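Ubiquitin-conjugating enzyme (Plasmodium vivax, PDB 2FO3) probably acts as an E2 ubiquitin-conjugating enzyme, carrying activated ubiquitin as a thioester on a cysteine of its UBC domain and passing it on to substrates. Local coordinates at residues 81-95 with 105-117. Numbering follows the deposited sequence.
Sequences HTHVYSNGDICLSLL and ISGLVLSIISMLS
M115 reaches from helix 105-116 into the loop 81-95 and carries the largest share of the apolar centre. Its chain runs extended through CG, then bends at the sulfur (chi3 74°), which turns the methyl inward: CE rests 4.0 Å from V84 CG2, meets I90 CG2 as well, and lies over one face of the H81 ring. The sulfur itself sits 3.7 Å from H83 CB and stands obliquely to both imidazoles. One turn back along the helix, I112 presents CD1 to I90 CD1 at 3.9 Å, the two side chains crossing at about a right angle, while its CG1 touches L92 CD2. L108, in one of its two conformers, closes this row: its CD1 packs against L95 CD2, an approach whose closeness is doubtful, and the branches of L92 and L108 slide past each other in opposite directions. Beneath, I90 and I112 both touch L57 and F74 of the sheet, so the layer continues into the core. Farther along, L94 CD1 lies beside S111, 3.4 Å from OG. The polar edge is at H81, whose CG lies anti to the backbone N (chi1 -167°), which brings NE2 beside the last turn of the helix. There NE2 gives a weak, bent hydrogen bond to M115 O (3.1 Å, 127° at the hydrogen), and L116 CD2 meets the ring obliquely. On its other nitrogen, ND1 accepts H83 N in a much straighter bond, which mainly fixes the imidazole's rotation within the type I turn H81-V84; the weak NE2 bond adds to it. The segment 81-95, with its His-Xaa-His-Val-Tyr and Gly-Asp-Ile-Cys-Leu sequences, is consistent with the active-site region of the UBC fold; by family resemblance C91, whose side chain points away from the helix, is probably the ubiquitin-accepting cysteine.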
ATOM      1  N   HIS A  81       8.694   5.093 -11.781  1.00 28.93           N
ATOM      2  CA  HIS A  81       7.581   6.021 -11.863  1.00 30.69           C
ATOM      3  C   HIS A  81       8.001   7.370 -11.304  1.00 30.56           C
ATOM      4  O   HIS A  81       8.760   7.454 -10.328  1.00 27.97           O
ATOM      5  CB  HIS A  81       6.378   5.460 -11.058  1.00 29.53           C
ATOM      6  CG  HIS A  81       5.089   6.168 -11.324  1.00 29.32           C
ATOM      7  ND1 HIS A  81       4.733   7.332 -10.675  1.00 31.69           N
ATOM      8  CD2 HIS A  81       4.085   5.890 -12.180  1.00 28.99           C
ATOM      9  CE1 HIS A  81       3.553   7.732 -11.114  1.00 30.76           C
ATOM     10  NE2 HIS A  81       3.141   6.877 -12.031  1.00 32.82           N
ATOM     11  N   THR A  82       7.482   8.436 -11.907  1.00 31.86           N
ATOM     12  CA  THR A  82       7.778   9.807 -11.480  1.00 33.88           C
ATOM     13  C   THR A  82       7.558  10.048  -9.986  1.00 30.54           C
ATOM     14  O   THR A  82       8.329  10.764  -9.355  1.00 31.35           O
ATOM     15  CB  THR A  82       6.940  10.830 -12.326  1.00 36.64           C
ATOM     16  OG1 THR A  82       7.490  10.893 -13.642  1.00 44.18           O
ATOM     17  CG2 THR A  82       6.963  12.250 -11.727  1.00 42.57           C
ATOM     18  N   HIS A  83       6.515   9.433  -9.424  1.00 29.79           N
ATOM     19  CA  HIS A  83       6.153   9.607  -8.003  1.00 29.52           C
ATOM     20  C   HIS A  83       6.629   8.480  -7.080  1.00 31.72           C
ATOM     21  O   HIS A  83       6.159   8.346  -5.930  1.00 31.33           O
ATOM     22  CB  HIS A  83       4.636   9.763  -7.861  1.00 30.91           C
ATOM     23  CG  HIS A  83       4.106  10.986  -8.519  1.00 34.76           C
ATOM     24  ND1 HIS A  83       4.576  12.244  -8.221  1.00 40.25           N
ATOM     25  CD2 HIS A  83       3.153  11.150  -9.461  1.00 39.22           C
ATOM     26  CE1 HIS A  83       3.933  13.136  -8.954  1.00 38.17           C
ATOM     27  NE2 HIS A  83       3.057  12.500  -9.707  1.00 39.49           N
ATOM     28  N   VAL A  84       7.552   7.672  -7.566  1.00 28.09           N
ATOM     29  CA  VAL A  84       8.160   6.656  -6.719  1.00 25.77           C
ATOM     30  C   VAL A  84       9.653   6.891  -6.767  1.00 27.34           C
ATOM     31  O   VAL A  84      10.251   6.850  -7.849  1.00 31.18           O
ATOM     32  CB  VAL A  84       7.844   5.208  -7.198  1.00 26.28           C
ATOM     33  CG1 VAL A  84       8.482   4.141  -6.244  1.00 21.62           C
ATOM     34  CG2 VAL A  84       6.296   4.997  -7.353  1.00 24.51           C
ATOM     35  N   TYR A  85      10.230   7.156  -5.609  1.00 27.19           N
ATOM     36  CA  TYR A  85      11.666   7.406  -5.486  1.00 29.49           C
ATOM     37  C   TYR A  85      12.462   6.082  -5.582  1.00 33.72           C
ATOM     38  O   TYR A  85      11.904   4.979  -5.361  1.00 28.66           O
ATOM     39  CB  TYR A  85      11.960   8.156  -4.177  1.00 32.25           C
ATOM     40  CG  TYR A  85      11.297   9.525  -4.104  1.00 35.61           C
ATOM     41  N   SER A  86      13.756   6.186  -5.932  1.00 32.50           N
ATOM     42  CA  SER A  86      14.659   5.010  -5.951  1.00 31.39           C
ATOM     43  C   SER A  86      14.589   4.147  -4.655  1.00 32.82           C
ATOM     44  O   SER A  86      14.756   2.916  -4.718  1.00 35.00           O
ATOM     45  CB  SER A  86      16.103   5.450  -6.255  1.00 34.03           C
ATOM     46  OG  SER A  86      16.582   6.326  -5.246  1.00 32.28           O
ATOM     47  N   ASN A  87      14.339   4.778  -3.500  1.00 28.77           N
ATOM     48  CA  ASN A  87      14.204   4.049  -2.237  1.00 30.22           C
ATOM     49  C   ASN A  87      12.776   3.453  -1.985  1.00 29.74           C
ATOM     50  O   ASN A  87      12.487   2.900  -0.900  1.00 31.50           O
ATOM     51  CB  ASN A  87      14.673   4.884  -1.055  1.00 34.13           C
ATOM     52  CG  ASN A  87      13.646   5.910  -0.609  1.00 36.13           C
ATOM     53  OD1 ASN A  87      12.715   6.242  -1.343  1.00 32.29           O
ATOM     54  ND2 ASN A  87      13.815   6.418   0.611  1.00 40.86           N
ATOM     55  N   GLY A  88      11.920   3.578  -2.992  1.00 31.64           N
ATOM     56  CA  GLY A  88      10.552   3.058  -2.938  1.00 27.26           C
ATOM     57  C   GLY A  88       9.544   3.983  -2.282  1.00 28.60           C
ATOM     58  O   GLY A  88       8.362   3.682  -2.304  1.00 25.39           O
ATOM     59  N   ASP A  89       9.988   5.106  -1.695  1.00 29.67           N
ATOM     60  CA  ASP A  89       9.037   6.114  -1.119  1.00 27.79           C
ATOM     61  C   ASP A  89       8.094   6.622  -2.174  1.00 27.20           C
ATOM     62  O   ASP A  89       8.447   6.702  -3.349  1.00 26.27           O
ATOM     63  CB  ASP A  89       9.776   7.311  -0.512  1.00 33.21           C
ATOM     64  CG  ASP A  89      10.463   6.980   0.795  1.00 35.15           C
ATOM     65  OD1 ASP A  89      10.177   5.932   1.405  1.00 37.88           O
ATOM     66  OD2 ASP A  89      11.295   7.800   1.233  1.00 39.71           O
ATOM     67  N   ILE A  90       6.895   7.022  -1.761  1.00 24.59           N
ATOM     68  CA  ILE A  90       5.874   7.367  -2.732  1.00 24.32           C
ATOM     69  C   ILE A  90       5.458   8.794  -2.449  1.00 25.84           C
ATOM     70  O   ILE A  90       5.254   9.171  -1.288  1.00 25.78           O
ATOM     71  CB  ILE A  90       4.647   6.423  -2.607  1.00 25.04           C
ATOM     72  CG1 ILE A  90       5.070   4.948  -2.905  1.00 21.35           C
ATOM     73  CG2 ILE A  90       3.477   6.872  -3.506  1.00 24.75           C
ATOM     74  CD1 ILE A  90       4.029   3.901  -2.339  1.00 26.86           C
ATOM     75  N   CYS A  91       5.338   9.571  -3.526  1.00 25.04           N
ATOM     76  CA  CYS A  91       4.820  10.924  -3.455  1.00 29.18           C
ATOM     77  C   CYS A  91       3.341  10.853  -3.806  1.00 26.49           C
ATOM     78  O   CYS A  91       2.970  10.723  -4.973  1.00 28.73           O
ATOM     79  CB  CYS A  91       5.567  11.865  -4.431  1.00 27.21           C
ATOM     80  SG  CYS A  91       4.898  13.580  -4.344  1.00 29.38           S
ATOM     81  N   LEU A  92       2.496  10.914  -2.778  1.00 31.41           N
ATOM     82  CA  LEU A  92       1.043  10.794  -2.952  1.00 32.95           C
ATOM     83  C   LEU A  92       0.350  11.574  -1.854  1.00 29.77           C
ATOM     84  O   LEU A  92       0.495  11.245  -0.683  1.00 27.55           O
ATOM     85  CB  LEU A  92       0.597   9.313  -2.880  1.00 34.08           C
ATOM     86  CG  LEU A  92      -0.920   9.057  -3.003  1.00 32.85           C
ATOM     87  CD1 LEU A  92      -1.397   9.247  -4.443  1.00 35.86           C
ATOM     88  CD2 LEU A  92      -1.294   7.652  -2.494  1.00 37.48           C
ATOM     89  N   SER A  93      -0.423  12.597  -2.244  1.00 28.70           N
ATOM     90  CA  SER A  93      -1.120  13.470  -1.290  1.00 31.31           C
ATOM     91  C   SER A  93      -1.975  12.706  -0.276  1.00 24.63           C
ATOM     92  O   SER A  93      -2.029  13.093   0.891  1.00 25.87           O
ATOM     93  CB  SER A  93      -1.999  14.493  -2.039  1.00 34.74           C
ATOM     94  OG  SER A  93      -1.218  15.240  -2.956  1.00 42.27           O
ATOM     95  N   LEU A  94      -2.645  11.632  -0.724  1.00 25.69           N
ATOM     96  CA  LEU A  94      -3.501  10.831   0.193  1.00 29.14           C
ATOM     97  C   LEU A  94      -2.737  10.269   1.388  1.00 31.88           C
ATOM     98  O   LEU A  94      -3.331   9.979   2.432  1.00 32.30           O
ATOM     99  CB  LEU A  94      -4.229   9.707  -0.549  1.00 28.57           C
ATOM    100  CG  LEU A  94      -5.419  10.116  -1.410  1.00 34.91           C
ATOM    101  CD1 LEU A  94      -5.906   8.926  -2.209  1.00 35.97           C
ATOM    102  CD2 LEU A  94      -6.571  10.710  -0.546  1.00 33.71           C
ATOM    103  N   LEU A  95      -1.419  10.124   1.233  1.00 31.35           N
ATOM    104  CA  LEU A  95      -0.541   9.598   2.285  1.00 33.45           C
ATOM    105  C   LEU A  95       0.039  10.687   3.165  1.00 35.96           C
ATOM    106  O   LEU A  95       0.717  10.401   4.154  1.00 38.94           O
ATOM    107  CB  LEU A  95       0.612   8.823   1.658  1.00 36.18           C
ATOM    108  CG  LEU A  95       0.365   7.392   1.218  1.00 39.87           C
ATOM    109  CD1 LEU A  95       1.436   6.916   0.215  1.00 39.90           C
ATOM    110  CD2 LEU A  95       0.310   6.505   2.468  1.00 41.47           C
ATOM    111  N   ILE A 105      -6.978   0.929   4.235  1.00 23.88           N
ATOM    112  CA  ILE A 105      -5.698   0.529   3.633  1.00 20.73           C
ATOM    113  C   ILE A 105      -5.923  -0.032   2.217  1.00 21.56           C
ATOM    114  O   ILE A 105      -5.144   0.222   1.299  1.00 21.69           O
ATOM    115  CB  ILE A 105      -4.952  -0.493   4.523  1.00 24.53           C
ATOM    116  CG1 ILE A 105      -4.763   0.073   5.955  1.00 24.44           C
ATOM    117  CG2 ILE A 105      -3.634  -0.975   3.852  1.00 18.94           C
ATOM    118  CD1 ILE A 105      -3.986   1.446   6.049  1.00 26.09           C
ATOM    119  N   SER A 106      -6.962  -0.836   2.055  1.00 20.32           N
ATOM    120  CA  SER A 106      -7.350  -1.289   0.724  1.00 23.22           C
ATOM    121  C   SER A 106      -7.452  -0.115  -0.306  1.00 23.71           C
ATOM    122  O   SER A 106      -6.899  -0.195  -1.403  1.00 22.13           O
ATOM    123  CB  SER A 106      -8.674  -2.075   0.787  1.00 26.19           C
ATOM    124  OG  SER A 106      -8.875  -2.697  -0.450  1.00 36.10           O
ATOM    125  N   GLY A 107      -8.156   0.959   0.063  1.00 21.48           N
ATOM    126  CA  GLY A 107      -8.325   2.147  -0.802  1.00 20.51           C
ATOM    127  C   GLY A 107      -6.999   2.879  -1.041  1.00 18.66           C
ATOM    128  O   GLY A 107      -6.772   3.412  -2.137  1.00 20.60           O
ATOM    129  N   LEU A 108      -6.151   2.915  -0.020  0.50 20.41           N
ATOM    130  CA  LEU A 108      -4.830   3.525  -0.164  0.50 20.05           C
ATOM    131  C   LEU A 108      -4.022   2.793  -1.233  0.50 21.35           C
ATOM    132  O   LEU A 108      -3.476   3.418  -2.130  0.50 18.53           O
ATOM    133  CB  LEU A 108      -4.105   3.521   1.187  0.50 21.73           C
ATOM    134  CG  LEU A 108      -2.658   3.966   1.177  0.50 21.05           C
ATOM    135  CD1 LEU A 108      -2.587   5.435   0.773  0.50 21.63           C
ATOM    136  CD2 LEU A 108      -2.049   3.716   2.546  0.50 22.56           C
ATOM    137  N   VAL A 109      -3.975   1.456  -1.135  1.00 18.76           N
ATOM    138  CA  VAL A 109      -3.288   0.618  -2.111  1.00 17.89           C
ATOM    139  C   VAL A 109      -3.927   0.763  -3.499  1.00 20.31           C
ATOM    140  O   VAL A 109      -3.231   0.873  -4.510  1.00 19.99           O
ATOM    141  CB  VAL A 109      -3.251  -0.879  -1.620  1.00 21.27           C
ATOM    142  CG1 VAL A 109      -2.713  -1.793  -2.736  1.00 22.82           C
ATOM    143  CG2 VAL A 109      -2.390  -0.982  -0.293  1.00 21.06           C
ATOM    144  N   LEU A 110      -5.262   0.786  -3.567  1.00 20.72           N
ATOM    145  CA  LEU A 110      -5.901   0.975  -4.878  1.00 21.81           C
ATOM    146  C   LEU A 110      -5.522   2.344  -5.516  1.00 22.67           C
ATOM    147  O   LEU A 110      -5.323   2.431  -6.733  1.00 24.23           O
ATOM    148  CB  LEU A 110      -7.418   0.783  -4.784  1.00 22.58           C
ATOM    149  CG  LEU A 110      -8.197   0.534  -6.058  1.00 28.85           C
ATOM    150  CD1 LEU A 110      -7.772  -0.768  -6.780  1.00 26.81           C
ATOM    151  CD2 LEU A 110      -9.661   0.507  -5.695  1.00 30.79           C
ATOM    152  N   SER A 111      -5.446   3.389  -4.705  1.00 22.37           N
ATOM    153  CA  SER A 111      -5.001   4.712  -5.205  1.00 25.32           C
ATOM    154  C   SER A 111      -3.567   4.685  -5.733  1.00 24.74           C
ATOM    155  O   SER A 111      -3.243   5.389  -6.702  1.00 27.43           O
ATOM    156  CB  SER A 111      -5.143   5.780  -4.130  1.00 21.78           C
ATOM    157  OG  SER A 111      -6.516   5.949  -3.782  1.00 27.20           O
ATOM    158  N   ILE A 112      -2.718   3.878  -5.106  1.00 23.36           N
ATOM    159  CA  ILE A 112      -1.318   3.725  -5.561  1.00 24.23           C
ATOM    160  C   ILE A 112      -1.331   3.009  -6.882  1.00 24.93           C
ATOM    161  O   ILE A 112      -0.658   3.411  -7.818  1.00 25.92           O
ATOM    162  CB  ILE A 112      -0.434   2.960  -4.500  1.00 24.80           C
ATOM    163  CG1 ILE A 112      -0.242   3.839  -3.234  1.00 23.63           C
ATOM    164  CG2 ILE A 112       0.923   2.470  -5.135  1.00 22.90           C
ATOM    165  CD1 ILE A 112       0.188   3.067  -1.959  1.00 26.34           C
ATOM    166  N   ILE A 113      -2.158   1.969  -6.988  1.00 25.32           N
ATOM    167  CA  ILE A 113      -2.217   1.197  -8.218  1.00 27.81           C
ATOM    168  C   ILE A 113      -2.751   2.112  -9.318  1.00 29.98           C
ATOM    169  O   ILE A 113      -2.252   2.108 -10.432  1.00 29.43           O
ATOM    170  CB  ILE A 113      -3.115  -0.077  -8.065  1.00 27.63           C
ATOM    171  CG1 ILE A 113      -2.495  -1.040  -7.061  1.00 28.99           C
ATOM    172  CG2 ILE A 113      -3.305  -0.785  -9.415  1.00 28.05           C
ATOM    173  CD1 ILE A 113      -3.465  -2.172  -6.654  1.00 29.78           C
ATOM    174  N   SER A 114      -3.759   2.911  -8.982  1.00 28.98           N
ATOM    175  CA  SER A 114      -4.265   3.920  -9.915  1.00 31.50           C
ATOM    176  C   SER A 114      -3.160   4.872 -10.407  1.00 32.37           C
ATOM    177  O   SER A 114      -3.014   5.091 -11.640  1.00 31.37           O
ATOM    178  CB  SER A 114      -5.395   4.717  -9.274  1.00 29.59           C
ATOM    179  OG  SER A 114      -5.920   5.634 -10.209  1.00 35.17           O
ATOM    180  N   MET A 115      -2.404   5.435  -9.456  1.00 30.55           N
ATOM    181  CA  MET A 115      -1.260   6.343  -9.754  1.00 34.47           C
ATOM    182  C   MET A 115      -0.289   5.683 -10.730  1.00 34.88           C
ATOM    183  O   MET A 115       0.071   6.270 -11.745  1.00 35.56           O
ATOM    184  CB  MET A 115      -0.553   6.755  -8.467  1.00 32.64           C
ATOM    185  CG  MET A 115       0.664   7.713  -8.635  1.00 34.27           C
ATOM    186  SD  MET A 115       1.688   7.650  -7.151  1.00 38.96           S
ATOM    187  CE  MET A 115       2.477   6.052  -7.335  1.00 35.94           C
ATOM    188  N   LEU A 116       0.085   4.441 -10.444  1.00 36.76           N
ATOM    189  CA  LEU A 116       0.975   3.670 -11.314  1.00 36.13           C
ATOM    190  C   LEU A 116       0.383   3.455 -12.684  1.00 40.97           C
ATOM    191  O   LEU A 116       1.090   3.612 -13.700  1.00 40.49           O
ATOM    192  CB  LEU A 116       1.308   2.303 -10.706  1.00 34.66           C
ATOM    193  CG  LEU A 116       2.177   2.265  -9.452  1.00 34.00           C
ATOM    194  CD1 LEU A 116       2.319   0.847  -8.981  1.00 28.88           C
ATOM    195  CD2 LEU A 116       3.536   2.892  -9.745  1.00 31.90           C
ATOM    196  N   SER A 117      -0.903   3.079 -12.718  1.00 40.32           N
ATOM    197  CA  SER A 117      -1.590   2.816 -13.969  1.00 41.00           C
ATOM    198  C   SER A 117      -1.981   4.138 -14.632  1.00 42.52           C
ATOM    199  O   SER A 117      -2.581   4.154 -15.705  1.00 46.21           O
ATOM    200  CB  SER A 117      -2.810   1.937 -13.737  1.00 40.94           C
ATOM    201  OG  SER A 117      -2.446   0.697 -13.139  1.00 42.78           O
TER